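Local atomic coordinates of virulence factor (Pectobacterium carotovorum, PDB entry 2W3Y), a protein that acts as an S-palmitoylated virulence factor of a Drosophila pathogen and binds to lipid vesicles. Residues Q45-N50 against D264-V269; K54-Q59 against G183-K188; F105-I110 against G225-I230; N135-N140 against G268-K273. All blocks are in the same frame, centred on the assembly; numbering follows the deposited sequence.

How the contacts relate
Contacts 1, 2 and 3 all reach the same mixed sheet, whereas contact 4 is a separate two-stranded antiparallel pair. Contact 1 joins parallel strands 40-49 and 262-266 and is partly buried, with an aromatic cluster on one face. Contact 4 follows directly in the chain, sharing Gly268 and Val269 with it; it has no aromatic pair across it, and three waters bridge its segments where contact 1 has one. Contact 3, also partly buried, is antiparallel and bulged, again with buried phenylalanines. Contact 2 lies at the surface and has no hydrogen bond; it touches contact 3 where Lys188 meets Thr227 on the neighbouring strand and where Gln59 and Tyr187 meet Ile230.

Contact 1: Q45-N50 against D264-V269; sequences QTYQFN and DIFNGV
Tyr47, Phe49 and Phe266 form an aromatic cluster on one face of a parallel strand pair. Phe266 turns its edge to the face of Tyr47 in an offset edge-to-face pair, planes at 66°, and its CE2 comes 3.6 Å from Tyr47 CD1. Against Phe49 the same ring lies nearly parallel but slid so far that the two barely overlap, and Phe49 CD1 also meets Val269 CG1. On the other face Gln48, with CG anti to its backbone N (chi1 -177°), runs extended beside Ile265, OE1 lying 3.5 Å from Ile265 CG1, while NE2 bonds back to Asn50 O and OE1 takes a bond from Arg64. Beyond the strands, the Asn50 amide reads the Val269 backbone with both ends: Val269 N donates to a lone pair of OD1 at 2.9 Å, and ND2 reaches Val269 O at 2.7 Å, almost straight at 174°. A water links OD1 to Gly268 N, and Leu177 O is a second acceptor for ND2. Four backbone bonds set the register, from Asp264 N to Thr46 O through to Asn50 N on Phe266 O. Ile130 of helix 125-134 packs on all three rings, and the side chain of Tyr47 lies about 6 Å from the bound palmitic acid. This is a parallel strand pair in a mixed sheet, its aromatic face covered by helix.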
loop_
_atom_site.group_PDB
_atom_site.type_symbol
_atom_site.label_atom_id
_atom_site.label_comp_id
_atom_site.label_asym_id
_atom_site.label_seq_id
_atom_site.Cartn_x
_atom_site.Cartn_y
_atom_site.Cartn_z
ATOM N N GLN A 45 3.545 3.009 0.301
ATOM C CA GLN A 45 3.397 3.757 -0.961
ATOM C C GLN A 45 2.066 4.518 -1.092
ATOM O O GLN A 45 1.049 4.123 -0.519
ATOM C CB GLN A 45 3.539 2.818 -2.176
ATOM C CG GLN A 45 4.695 1.831 -2.086
ATOM C CD GLN A 45 5.975 2.382 -2.676
ATOM O OE1 GLN A 45 6.108 2.455 -3.896
ATOM N NE2 GLN A 45 6.916 2.787 -1.819
ATOM N N THR A 46 2.087 5.617 -1.846
ATOM C CA THR A 46 0.868 6.357 -2.211
ATOM C C THR A 46 0.900 6.642 -3.708
ATOM O O THR A 46 1.753 7.402 -4.197
ATOM C CB THR A 46 0.743 7.699 -1.446
ATOM O OG1 THR A 46 0.851 7.465 -0.042
ATOM C CG2 THR A 46 -0.626 8.356 -1.714
ATOM N N TYR A 47 -0.004 6.003 -4.448
ATOM C CA TYR A 47 -0.037 6.189 -5.890
ATOM C C TYR A 47 -1.258 6.987 -6.282
ATOM O O TYR A 47 -2.388 6.610 -5.972
ATOM C CB TYR A 47 -0.067 4.860 -6.638
ATOM C CG TYR A 47 1.092 3.935 -6.336
ATOM C CD1 TYR A 47 2.387 4.435 -6.154
ATOM C CD2 TYR A 47 0.896 2.553 -6.245
ATOM C CE1 TYR A 47 3.462 3.585 -5.864
ATOM C CE2 TYR A 47 1.973 1.690 -5.970
ATOM C CZ TYR A 47 3.251 2.218 -5.787
ATOM O OH TYR A 47 4.325 1.390 -5.520
ATOM N N GLN A 48 -1.029 8.085 -6.976
ATOM C CA GLN A 48 -2.134 8.796 -7.599
ATOM C C GLN A 48 -2.051 8.638 -9.101
ATOM O O GLN A 48 -1.011 8.908 -9.697
ATOM C CB GLN A 48 -2.146 10.269 -7.200
ATOM C CG GLN A 48 -3.346 10.997 -7.802
ATOM C CD GLN A 48 -3.408 12.463 -7.432
ATOM O OE1 GLN A 48 -2.944 12.872 -6.363
ATOM N NE2 GLN A 48 -3.983 13.269 -8.322
ATOM N N PHE A 49 -3.145 8.196 -9.711
ATOM C CA PHE A 49 -3.183 7.987 -11.147
ATOM C C PHE A 49 -3.915 9.134 -11.816
ATOM O O PHE A 49 -5.134 9.231 -11.718
ATOM C CB PHE A 49 -3.821 6.631 -11.501
ATOM C CG PHE A 49 -3.113 5.465 -10.888
ATOM C CD1 PHE A 49 -1.765 5.216 -11.175
ATOM C CD2 PHE A 49 -3.780 4.630 -9.990
ATOM C CE1 PHE A 49 -1.091 4.122 -10.594
ATOM C CE2 PHE A 49 -3.122 3.546 -9.406
ATOM C CZ PHE A 49 -1.782 3.293 -9.704
ATOM N N ASN A 50 -3.132 10.001 -12.463
ATOM C CA ASN A 50 -3.598 11.217 -13.156
ATOM C C ASN A 50 -3.906 12.373 -12.220
ATOM O O ASN A 50 -4.404 12.173 -11.124
ATOM C CB ASN A 50 -4.806 10.928 -14.062
ATOM C CG ASN A 50 -4.503 9.901 -15.130
ATOM O OD1 ASN A 50 -3.454 9.951 -15.768
ATOM N ND2 ASN A 50 -5.432 8.967 -15.340
ATOM N N ASP A 264 3.741 9.447 -5.738
ATOM C CA ASP A 264 3.809 10.144 -7.010
ATOM C C ASP A 264 2.412 10.358 -7.569
ATOM O O ASP A 264 1.450 9.678 -7.169
ATOM C CB ASP A 264 4.674 9.355 -8.011
ATOM C CG ASP A 264 5.356 10.259 -9.059
ATOM O OD1 ASP A 264 5.214 11.515 -8.991
ATOM O OD2 ASP A 264 6.035 9.700 -9.956
ATOM N N ILE A 265 2.299 11.358 -8.441
ATOM C CA ILE A 265 1.162 11.484 -9.342
ATOM C C ILE A 265 1.634 10.999 -10.698
ATOM O O ILE A 265 2.471 11.638 -11.360
ATOM C CB ILE A 265 0.593 12.947 -9.416
ATOM C CG1 ILE A 265 0.111 13.391 -8.030
ATOM C CG2 ILE A 265 -0.546 13.035 -10.438
ATOM C CD1 ILE A 265 -0.119 14.893 -7.873
ATOM N N PHE A 266 1.133 9.836 -11.102
ATOM C CA PHE A 266 1.492 9.270 -12.391
ATOM C C PHE A 266 0.622 9.918 -13.463
ATOM O O PHE A 266 -0.578 10.119 -13.250
ATOM C CB PHE A 266 1.278 7.761 -12.389
ATOM C CG PHE A 266 2.237 7.015 -11.513
ATOM C CD1 PHE A 266 3.526 6.734 -11.951
ATOM C CD2 PHE A 266 1.852 6.600 -10.244
ATOM C CE1 PHE A 266 4.415 6.036 -11.151
ATOM C CE2 PHE A 266 2.736 5.891 -9.425
ATOM C CZ PHE A 266 4.015 5.611 -9.878
ATOM N N ASN A 267 1.226 10.228 -14.604
ATOM C CA ASN A 267 0.529 10.891 -15.705
ATOM C C ASN A 267 0.248 9.958 -16.873
ATOM O O ASN A 267 1.008 9.005 -17.113
ATOM C CB ASN A 267 1.327 12.109 -16.195
ATOM C CG ASN A 267 1.541 13.145 -15.098
ATOM O OD1 ASN A 267 0.588 13.593 -14.454
ATOM N ND2 ASN A 267 2.798 13.519 -14.871
ATOM N N GLY A 268 -0.840 10.247 -17.590
ATOM C CA GLY A 268 -1.262 9.486 -18.773
ATOM C C GLY A 268 -1.677 8.053 -18.484
ATOM O O GLY A 268 -1.353 7.149 -19.254
ATOM N N VAL A 269 -2.406 7.846 -17.386
ATOM C CA VAL A 269 -2.786 6.497 -16.926
ATOM C C VAL A 269 -4.247 6.148 -17.256
ATOM O O VAL A 269 -5.142 6.978 -17.111
ATOM C CB VAL A 269 -2.526 6.341 -15.390
ATOM C CG1 VAL A 269 -2.749 4.880 -14.901
ATOM C CG2 VAL A 269 -1.115 6.795 -15.050
HETATM O O HOH W 1 -2.739 12.302 -17.100
#

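Contact 2: K54-Q59 against G183-K188; sequences KHLQKQ and GNVFYK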
loop_
_atom_site.group_PDB
_atom_site.type_symbol
_atom_site.label_atom_id
_atom_site.label_comp_id
_atom_site.label_asym_id
_atom_site.label_seq_id
_atom_site.Cartn_x
_atom_site.Cartn_y
_atom_site.Cartn_z
ATOM N N LYS A 54 -10.132 20.290 -11.726
ATOM C CA LYS A 54 -10.228 21.384 -10.752
ATOM C C LYS A 54 -11.195 21.090 -9.602
ATOM O O LYS A 54 -10.861 21.311 -8.438
ATOM C CB LYS A 54 -10.572 22.711 -11.453
ATOM C CG LYS A 54 -9.453 23.240 -12.363
ATOM C CD LYS A 54 -9.751 23.124 -13.892
ATOM C CE LYS A 54 -9.391 21.749 -14.503
ATOM N NZ LYS A 54 -10.589 20.877 -14.677
ATOM N N HIS A 55 -12.368 20.549 -9.929
ATOM C CA HIS A 55 -13.410 20.275 -8.931
ATOM C C HIS A 55 -13.189 19.037 -8.034
ATOM O O HIS A 55 -14.002 18.770 -7.137
ATOM C CB HIS A 55 -14.787 20.204 -9.605
ATOM C CG HIS A 55 -15.011 18.964 -10.419
ATOM N ND1 HIS A 55 -15.823 17.932 -9.996
ATOM C CD2 HIS A 55 -14.546 18.598 -11.637
ATOM C CE1 HIS A 55 -15.845 16.983 -10.913
ATOM N NE2 HIS A 55 -15.079 17.363 -11.920
ATOM N N LEU A 56 -12.102 18.293 -8.255
ATOM C CA LEU A 56 -11.820 17.114 -7.415
ATOM C C LEU A 56 -10.515 17.215 -6.614
ATOM O O LEU A 56 -10.279 16.408 -5.717
ATOM C CB LEU A 56 -11.864 15.813 -8.250
ATOM C CG LEU A 56 -13.230 15.360 -8.796
ATOM C CD1 LEU A 56 -13.074 14.257 -9.837
ATOM C CD2 LEU A 56 -14.189 14.917 -7.682
ATOM N N GLN A 57 -9.687 18.211 -6.932
ATOM C CA GLN A 57 -8.356 18.393 -6.318
ATOM C C GLN A 57 -8.340 18.488 -4.786
ATOM O O GLN A 57 -7.486 17.876 -4.131
ATOM C CB GLN A 57 -7.611 19.571 -6.963
ATOM C CG GLN A 57 -7.345 19.342 -8.446
ATOM C CD GLN A 57 -6.389 20.338 -9.062
ATOM O OE1 GLN A 57 -5.354 20.678 -8.478
ATOM N NE2 GLN A 57 -6.719 20.802 -10.261
ATOM N N LYS A 58 -9.293 19.233 -4.221
ATOM C CA LYS A 58 -9.442 19.330 -2.766
ATOM C C LYS A 58 -9.744 17.973 -2.121
ATOM O O LYS A 58 -9.116 17.606 -1.129
ATOM C CB LYS A 58 -10.548 20.343 -2.412
ATOM C CG LYS A 58 -10.925 20.439 -0.935
ATOM C CD LYS A 58 -12.164 21.334 -0.761
ATOM C CE LYS A 58 -12.450 21.628 0.699
ATOM N NZ LYS A 58 -13.604 22.565 0.858
ATOM N N GLN A 59 -10.720 17.259 -2.685
ATOM C CA GLN A 59 -11.114 15.911 -2.251
ATOM C C GLN A 59 -9.940 14.911 -2.331
ATOM O O GLN A 59 -9.747 14.097 -1.438
ATOM C CB GLN A 59 -12.305 15.451 -3.101
ATOM C CG GLN A 59 -12.873 14.069 -2.788
ATOM C CD GLN A 59 -14.214 13.830 -3.478
ATOM O OE1 GLN A 59 -15.035 14.750 -3.615
ATOM N NE2 GLN A 59 -14.448 12.601 -3.903
ATOM N N GLY A 183 -17.712 9.441 -19.894
ATOM C CA GLY A 183 -16.607 10.383 -20.086
ATOM C C GLY A 183 -16.327 11.302 -18.903
ATOM O O GLY A 183 -15.479 12.192 -18.989
ATOM N N ASN A 184 -17.032 11.089 -17.794
ATOM C CA ASN A 184 -16.854 11.910 -16.600
ATOM C C ASN A 184 -15.852 11.317 -15.625
ATOM O O ASN A 184 -15.904 10.114 -15.315
ATOM C CB ASN A 184 -18.186 12.115 -15.892
ATOM C CG ASN A 184 -19.200 12.789 -16.778
ATOM O OD1 ASN A 184 -18.905 13.791 -17.421
ATOM N ND2 ASN A 184 -20.391 12.227 -16.836
ATOM N N VAL A 185 -14.962 12.167 -15.128
ATOM C CA VAL A 185 -13.918 11.730 -14.190
ATOM C C VAL A 185 -14.484 11.464 -12.803
ATOM O O VAL A 185 -15.243 12.278 -12.257
ATOM C CB VAL A 185 -12.761 12.753 -14.097
ATOM C CG1 VAL A 185 -11.710 12.308 -13.063
ATOM C CG2 VAL A 185 -12.099 12.929 -15.451
ATOM N N PHE A 186 -14.110 10.318 -12.234
ATOM C CA PHE A 186 -14.420 10.013 -10.854
ATOM C C PHE A 186 -13.136 9.875 -10.023
ATOM O O PHE A 186 -12.040 9.618 -10.562
ATOM C CB PHE A 186 -15.284 8.743 -10.747
ATOM C CG PHE A 186 -14.616 7.508 -11.292
ATOM C CD1 PHE A 186 -13.716 6.782 -10.511
ATOM C CD2 PHE A 186 -14.869 7.080 -12.594
ATOM C CE1 PHE A 186 -13.096 5.650 -11.009
ATOM C CE2 PHE A 186 -14.247 5.939 -13.108
ATOM C CZ PHE A 186 -13.352 5.229 -12.306
ATOM N N TYR A 187 -13.284 10.061 -8.717
ATOM C CA TYR A 187 -12.217 9.776 -7.768
ATOM C C TYR A 187 -12.547 8.518 -6.946
ATOM O O TYR A 187 -13.565 8.469 -6.241
ATOM C CB TYR A 187 -11.918 11.015 -6.901
ATOM C CG TYR A 187 -10.980 10.783 -5.740
ATOM C CD1 TYR A 187 -9.742 10.141 -5.913
ATOM C CD2 TYR A 187 -11.330 11.213 -4.457
ATOM C CE1 TYR A 187 -8.888 9.936 -4.830
ATOM C CE2 TYR A 187 -10.488 11.017 -3.381
ATOM C CZ TYR A 187 -9.270 10.379 -3.567
ATOM O OH TYR A 187 -8.432 10.188 -2.487
ATOM N N LYS A 188 -11.698 7.487 -7.080
ATOM C CA LYS A 188 -11.802 6.285 -6.253
ATOM C C LYS A 188 -10.550 6.119 -5.383
ATOM O O LYS A 188 -9.470 5.835 -5.906
ATOM C CB LYS A 188 -12.026 5.035 -7.125
ATOM C CG LYS A 188 -12.319 3.746 -6.338
ATOM C CD LYS A 188 -12.226 2.481 -7.216
ATOM C CE LYS A 188 -13.322 2.424 -8.283
ATOM N NZ LYS A 188 -14.710 2.475 -7.712
#
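Leu56 and Gln59, from segment 54-59 leading into helix 57-81, reach toward Val185 and Tyr187 on strand 185-198. Leu56 touches through a single branch: CD1 lies 4.0 Å from Val185 CG1 and 3.8 Å from Val185 O, and the two side chains slant across each other. Val185 holds CG1 anti to its backbone N (chi1 177°), and this is the methyl that meets the leucine. Gln59 has CG anti to the backbone N (chi1 -179°) and an extended chain beyond it. Its CG packs 3.7 Å from Tyr187 CD2, and its NE2 comes to the rim of the ring near the ring plane, 3.5 Å from the same Tyr187 CD2. Amide and ring planes are turned 57° apart, so the amide does not lie flat on the tyrosine. No hydrogen bond crosses between the segments; the phenol OH of Tyr187 is instead bonded to His175 ND1. Contact therefore rests on van der Waals packing from these two residues. Pro53 also packs on Val185, and Ile230 of helix 230-235 touches both Gln59 and Tyr187. Strand 166-179 borders strand 185-198, Phe186 and Lys188 bonding through their backbones to Phe178 and Asp176.

Contact 3: F105-I110 against G225-I230; sequences FFTDPI and GGTFRI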
loop_
_atom_site.group_PDB
_atom_site.type_symbol
_atom_site.label_atom_id
_atom_site.label_comp_id
_atom_site.label_asym_id
_atom_site.label_seq_id
_atom_site.Cartn_x
_atom_site.Cartn_y
_atom_site.Cartn_z
ATOM N N PHE A 105 -15.120 1.313 7.572
ATOM C CA PHE A 105 -14.898 2.575 6.854
ATOM C C PHE A 105 -14.840 2.446 5.333
ATOM O O PHE A 105 -14.670 3.435 4.621
ATOM C CB PHE A 105 -13.587 3.221 7.322
ATOM C CG PHE A 105 -13.478 3.398 8.806
ATOM C CD1 PHE A 105 -14.195 4.394 9.455
ATOM C CD2 PHE A 105 -12.626 2.593 9.545
ATOM C CE1 PHE A 105 -14.076 4.577 10.823
ATOM C CE2 PHE A 105 -12.498 2.756 10.928
ATOM C CZ PHE A 105 -13.225 3.753 11.568
ATOM N N PHE A 106 -14.974 1.228 4.826
ATOM C CA PHE A 106 -14.716 0.990 3.409
ATOM C C PHE A 106 -15.844 0.219 2.732
ATOM O O PHE A 106 -16.744 -0.322 3.386
ATOM C CB PHE A 106 -13.389 0.237 3.223
ATOM C CG PHE A 106 -12.171 1.012 3.665
ATOM C CD1 PHE A 106 -11.387 1.679 2.737
ATOM C CD2 PHE A 106 -11.798 1.059 5.006
ATOM C CE1 PHE A 106 -10.267 2.407 3.137
ATOM C CE2 PHE A 106 -10.688 1.775 5.415
ATOM C CZ PHE A 106 -9.916 2.452 4.474
ATOM N N THR A 107 -15.768 0.143 1.416
ATOM C CA THR A 107 -16.765 -0.569 0.637
ATOM C C THR A 107 -16.053 -1.420 -0.420
ATOM O O THR A 107 -14.824 -1.375 -0.513
ATOM C CB THR A 107 -17.806 0.426 0.056
ATOM O OG1 THR A 107 -18.887 -0.296 -0.548
ATOM C CG2 THR A 107 -17.182 1.400 -0.938
ATOM N N ASP A 108 -16.821 -2.192 -1.194
ATOM C CA ASP A 108 -16.290 -3.143 -2.189
ATOM C C ASP A 108 -15.050 -3.896 -1.692
ATOM O O ASP A 108 -13.961 -3.785 -2.275
ATOM C CB ASP A 108 -16.011 -2.450 -3.532
ATOM C CG ASP A 108 -17.280 -1.947 -4.208
ATOM O OD1 ASP A 108 -18.364 -2.564 -4.045
ATOM O OD2 ASP A 108 -17.187 -0.932 -4.914
ATOM N N PRO A 109 -15.209 -4.677 -0.618
ATOM C CA PRO A 109 -14.029 -5.380 -0.090
ATOM C C PRO A 109 -13.429 -6.348 -1.116
ATOM O O PRO A 109 -14.159 -6.970 -1.893
ATOM C CB PRO A 109 -14.584 -6.144 1.124
ATOM C CG PRO A 109 -16.069 -6.222 0.898
ATOM C CD PRO A 109 -16.434 -4.983 0.148
ATOM N N ILE A 110 -12.105 -6.444 -1.142
ATOM C CA ILE A 110 -11.448 -7.452 -1.953
ATOM C C ILE A 110 -10.562 -8.355 -1.076
ATOM O O ILE A 110 -10.095 -7.949 -0.018
ATOM C CB ILE A 110 -10.676 -6.854 -3.201
ATOM C CG1 ILE A 110 -9.548 -5.914 -2.788
ATOM C CG2 ILE A 110 -11.635 -6.128 -4.168
ATOM C CD1 ILE A 110 -8.251 -6.616 -2.500
ATOM N N GLY A 225 -8.148 -5.437 0.927
ATOM C CA GLY A 225 -8.363 -4.024 0.662
ATOM C C GLY A 225 -9.807 -3.626 0.462
ATOM O O GLY A 225 -10.712 -4.463 0.484
ATOM N N GLY A 226 -10.020 -2.328 0.263
ATOM C CA GLY A 226 -11.347 -1.813 -0.010
ATOM C C GLY A 226 -11.282 -0.403 -0.536
ATOM O O GLY A 226 -10.210 0.197 -0.597
ATOM N N THR A 227 -12.442 0.111 -0.917
ATOM C CA THR A 227 -12.600 1.476 -1.416
ATOM C C THR A 227 -13.098 2.336 -0.254
ATOM O O THR A 227 -14.053 1.958 0.422
ATOM C CB THR A 227 -13.635 1.499 -2.555
ATOM O OG1 THR A 227 -13.208 0.630 -3.616
ATOM C CG2 THR A 227 -13.847 2.917 -3.117
ATOM N N PHE A 228 -12.457 3.482 -0.011
ATOM C CA PHE A 228 -12.913 4.375 1.052
ATOM C C PHE A 228 -14.207 5.112 0.703
ATOM O O PHE A 228 -14.416 5.514 -0.431
ATOM C CB PHE A 228 -11.832 5.382 1.468
ATOM C CG PHE A 228 -12.237 6.251 2.636
ATOM C CD1 PHE A 228 -12.406 5.700 3.901
ATOM C CD2 PHE A 228 -12.455 7.619 2.464
ATOM C CE1 PHE A 228 -12.785 6.492 4.977
ATOM C CE2 PHE A 228 -12.826 8.416 3.539
ATOM C CZ PHE A 228 -12.993 7.861 4.787
ATOM N N ARG A 229 -15.057 5.281 1.716
ATOM C CA ARG A 229 -16.331 5.980 1.591
ATOM C C ARG A 229 -16.107 7.490 1.593
ATOM O O ARG A 229 -16.526 8.193 2.522
ATOM C CB ARG A 229 -17.259 5.577 2.741
ATOM C CG ARG A 229 -17.643 4.118 2.755
ATOM C CD ARG A 229 -18.918 3.914 3.542
ATOM N NE ARG A 229 -18.677 3.375 4.869
ATOM C CZ ARG A 229 -19.531 3.459 5.883
ATOM N NH1 ARG A 229 -20.685 4.093 5.752
ATOM N NH2 ARG A 229 -19.210 2.923 7.046
ATOM N N ILE A 230 -15.450 7.986 0.548
ATOM C CA ILE A 230 -15.075 9.409 0.463
ATOM C C ILE A 230 -16.291 10.348 0.319
ATOM O O ILE A 230 -16.284 11.476 0.837
ATOM C CB ILE A 230 -14.014 9.651 -0.666
ATOM C CG1 ILE A 230 -13.369 11.035 -0.551
ATOM C CG2 ILE A 230 -14.601 9.402 -2.059
ATOM C CD1 ILE A 230 -12.432 11.206 0.642
HETATM O O HOH W 2 -12.394 -1.913 -3.512
HETATM O O HOH W 3 -14.950 0.345 -5.746
#
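Thr107 and Thr227 form an antiparallel hydrogen-bonded pair, Thr107 N to Thr227 O at 2.7 Å and Thr227 N to Thr107 O at 2.8 Å, and a beta bulge shifts the register by one before the next such pair, Ile110 with Gly225. The chain turns a corner at Asp108 within the bulge. Ile110 N donates to Gly225 O from above the carbonyl plane, the return bond from Gly225 N is weak, and Ile110 CD1 lies 3.6 Å from Gly225 N. The two threonine side chains lie side by side, pointing the same way, with Thr107 CG2 3.9 Å from Thr227 CB. Phe106 and Phe228 diverge from their non-hydrogen-bonded pair, yet their rings meet edge-to-face: Phe228 turns its edge to the face of Phe106, planes at 68°, with CD1 4.0 Å above the plane toward the rim. Phe70 and Phe191 meet Phe106 as well, and Met67 of helix 57-81 packs on both rings. Arg229, N-cap of helix 230-235, lays CG near Phe105 O and forms a salt bridge with Glu232. Two waters join Asp108 to Thr227 OG1, one through Asp108 O and the other through Asp108 OD2, each 2.7 Å from its aspartate atom.

Contact 4: N135-N140 against G268-K273; sequences NVIAGN and GVKPNK
Ile137 and Lys270 exchange two backbone hydrogen bonds, the shorter from Ile137 N to Lys270 O at 2.7 Å, and make an antiparallel pair of two short strands. A third bond, from Asn272 N to Asn135 O, is nearly straight at 179° but arrives from above the carbonyl plane. Apolar contact lies on the side where Val136 CB meets Val269 CG1 at 3.6 Å; Phe49 and Phe178 touch both valines. Across the pair, Ile137 CG1 packs on Asn272 CB at 3.8 Å. Lys270, its chain bent at chi3 and chi4, brings NZ to 3.3 Å from Ile137 CD1. Asn272 has CG between the backbone N and the carbonyl carbon (chi1 75°), which puts CG 3.4 Å from Asn135 C. Its OD1 is only 3.1 Å from Asn135 O, two acceptors that do not bond, and is instead satisfied by Asn274 N. Asn272 ND2 donates to two waters, one held by Asn135 OD1 and one by Val136 O, and a third water bridges Ile137 O and Gly268 O. The chemistry is thus two-sided: buried valines face strands 40-49 and 166-179, while the Asn272 amide and the carbonyls of Val136, Ile137 and Gly268 take water.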
loop_
_atom_site.group_PDB
_atom_site.type_symbol
_atom_site.label_atom_id
_atom_site.label_comp_id
_atom_site.label_asym_id
_atom_site.label_seq_id
_atom_site.Cartn_x
_atom_site.Cartn_y
_atom_site.Cartn_z
ATOM N N ASN A 135 -4.039 -2.195 -11.193
ATOM C CA ASN A 135 -4.848 -2.624 -12.364
ATOM C C ASN A 135 -4.947 -1.536 -13.449
ATOM O O ASN A 135 -6.050 -1.151 -13.864
ATOM C CB ASN A 135 -6.250 -3.085 -11.962
ATOM C CG ASN A 135 -6.232 -4.338 -11.135
ATOM O OD1 ASN A 135 -5.367 -5.196 -11.299
ATOM N ND2 ASN A 135 -7.209 -4.466 -10.255
ATOM N N VAL A 136 -3.779 -1.084 -13.908
ATOM C CA VAL A 136 -3.675 0.067 -14.791
ATOM C C VAL A 136 -2.736 -0.196 -15.961
ATOM O O VAL A 136 -1.867 -1.080 -15.905
ATOM C CB VAL A 136 -3.228 1.394 -14.043
ATOM C CG1 VAL A 136 -4.224 1.796 -12.952
ATOM C CG2 VAL A 136 -1.810 1.299 -13.470
ATOM N N ILE A 137 -2.951 0.566 -17.032
ATOM C CA ILE A 137 -1.955 0.732 -18.089
ATOM C C ILE A 137 -1.257 2.070 -17.810
ATOM O O ILE A 137 -1.870 3.137 -17.905
ATOM C CB ILE A 137 -2.599 0.700 -19.487
ATOM C CG1 ILE A 137 -3.338 -0.635 -19.681
ATOM C CG2 ILE A 137 -1.542 0.903 -20.594
ATOM C CD1 ILE A 137 -4.385 -0.625 -20.740
ATOM N N ALA A 138 0.013 1.989 -17.421
ATOM C CA ALA A 138 0.798 3.158 -17.047
ATOM C C ALA A 138 1.484 3.754 -18.263
ATOM O O ALA A 138 1.603 3.103 -19.289
ATOM C CB ALA A 138 1.838 2.782 -15.991
ATOM N N GLY A 139 1.923 5.001 -18.129
ATOM C CA GLY A 139 2.784 5.628 -19.122
ATOM C C GLY A 139 4.176 5.770 -18.530
ATOM O O GLY A 139 4.842 4.775 -18.239
ATOM N N ASN A 140 4.592 7.017 -18.336
ATOM C CA ASN A 140 5.875 7.345 -17.744
ATOM C C ASN A 140 5.901 7.011 -16.252
ATOM O O ASN A 140 5.165 7.603 -15.460
ATOM C CB ASN A 140 6.185 8.838 -17.946
ATOM C CG ASN A 140 7.621 9.188 -17.608
ATOM O OD1 ASN A 140 8.158 8.774 -16.570
ATOM N ND2 ASN A 140 8.263 9.957 -18.487
ATOM N N GLY A 268 -0.840 10.247 -17.590
ATOM C CA GLY A 268 -1.262 9.486 -18.773
ATOM C C GLY A 268 -1.677 8.053 -18.484
ATOM O O GLY A 268 -1.353 7.149 -19.254
ATOM N N VAL A 269 -2.406 7.846 -17.386
ATOM C CA VAL A 269 -2.786 6.497 -16.926
ATOM C C VAL A 269 -4.247 6.148 -17.256
ATOM O O VAL A 269 -5.142 6.978 -17.111
ATOM C CB VAL A 269 -2.526 6.341 -15.390
ATOM C CG1 VAL A 269 -2.749 4.880 -14.901
ATOM C CG2 VAL A 269 -1.115 6.795 -15.050
ATOM N N LYS A 270 -4.485 4.909 -17.688
ATOM C CA LYS A 270 -5.852 4.412 -17.826
ATOM C C LYS A 270 -6.023 3.049 -17.153
ATOM O O LYS A 270 -5.034 2.351 -16.935
ATOM C CB LYS A 270 -6.280 4.385 -19.304
ATOM C CG LYS A 270 -5.484 3.455 -20.215
ATOM C CD LYS A 270 -6.301 3.146 -21.471
ATOM C CE LYS A 270 -5.436 3.133 -22.734
ATOM N NZ LYS A 270 -4.600 1.904 -22.916
ATOM N N PRO A 271 -7.279 2.663 -16.813
ATOM C CA PRO A 271 -7.510 1.339 -16.236
ATOM C C PRO A 271 -7.206 0.228 -17.254
ATOM O O PRO A 271 -7.319 0.443 -18.469
ATOM C CB PRO A 271 -9.015 1.350 -15.897
ATOM C CG PRO A 271 -9.428 2.796 -15.952
ATOM C CD PRO A 271 -8.545 3.408 -16.974
ATOM N N ASN A 272 -6.774 -0.928 -16.764
ATOM C CA ASN A 272 -6.637 -2.101 -17.629
ATOM C C ASN A 272 -7.900 -2.967 -17.544
ATOM O O ASN A 272 -8.864 -2.602 -16.856
ATOM C CB ASN A 272 -5.327 -2.873 -17.326
ATOM C CG ASN A 272 -5.368 -3.691 -16.031
ATOM O OD1 ASN A 272 -6.414 -3.871 -15.388
ATOM N ND2 ASN A 272 -4.202 -4.214 -15.651
ATOM N N LYS A 273 -7.897 -4.110 -18.230
ATOM C CA LYS A 273 -9.085 -4.957 -18.293
ATOM C C LYS A 273 -9.432 -5.661 -16.966
ATOM O O LYS A 273 -10.467 -6.291 -16.880
ATOM C CB LYS A 273 -8.939 -5.987 -19.425
ATOM C CG LYS A 273 -7.980 -7.124 -19.076
ATOM C CD LYS A 273 -7.790 -8.071 -20.247
ATOM C CE LYS A 273 -6.689 -9.062 -19.955
ATOM N NZ LYS A 273 -6.073 -9.569 -21.227
HETATM O O HOH W 4 -3.896 -5.971 -13.285
HETATM O O HOH W 5 -1.751 -3.374 -17.206
HETATM O O HOH W 6 -1.839 4.427 -20.323
#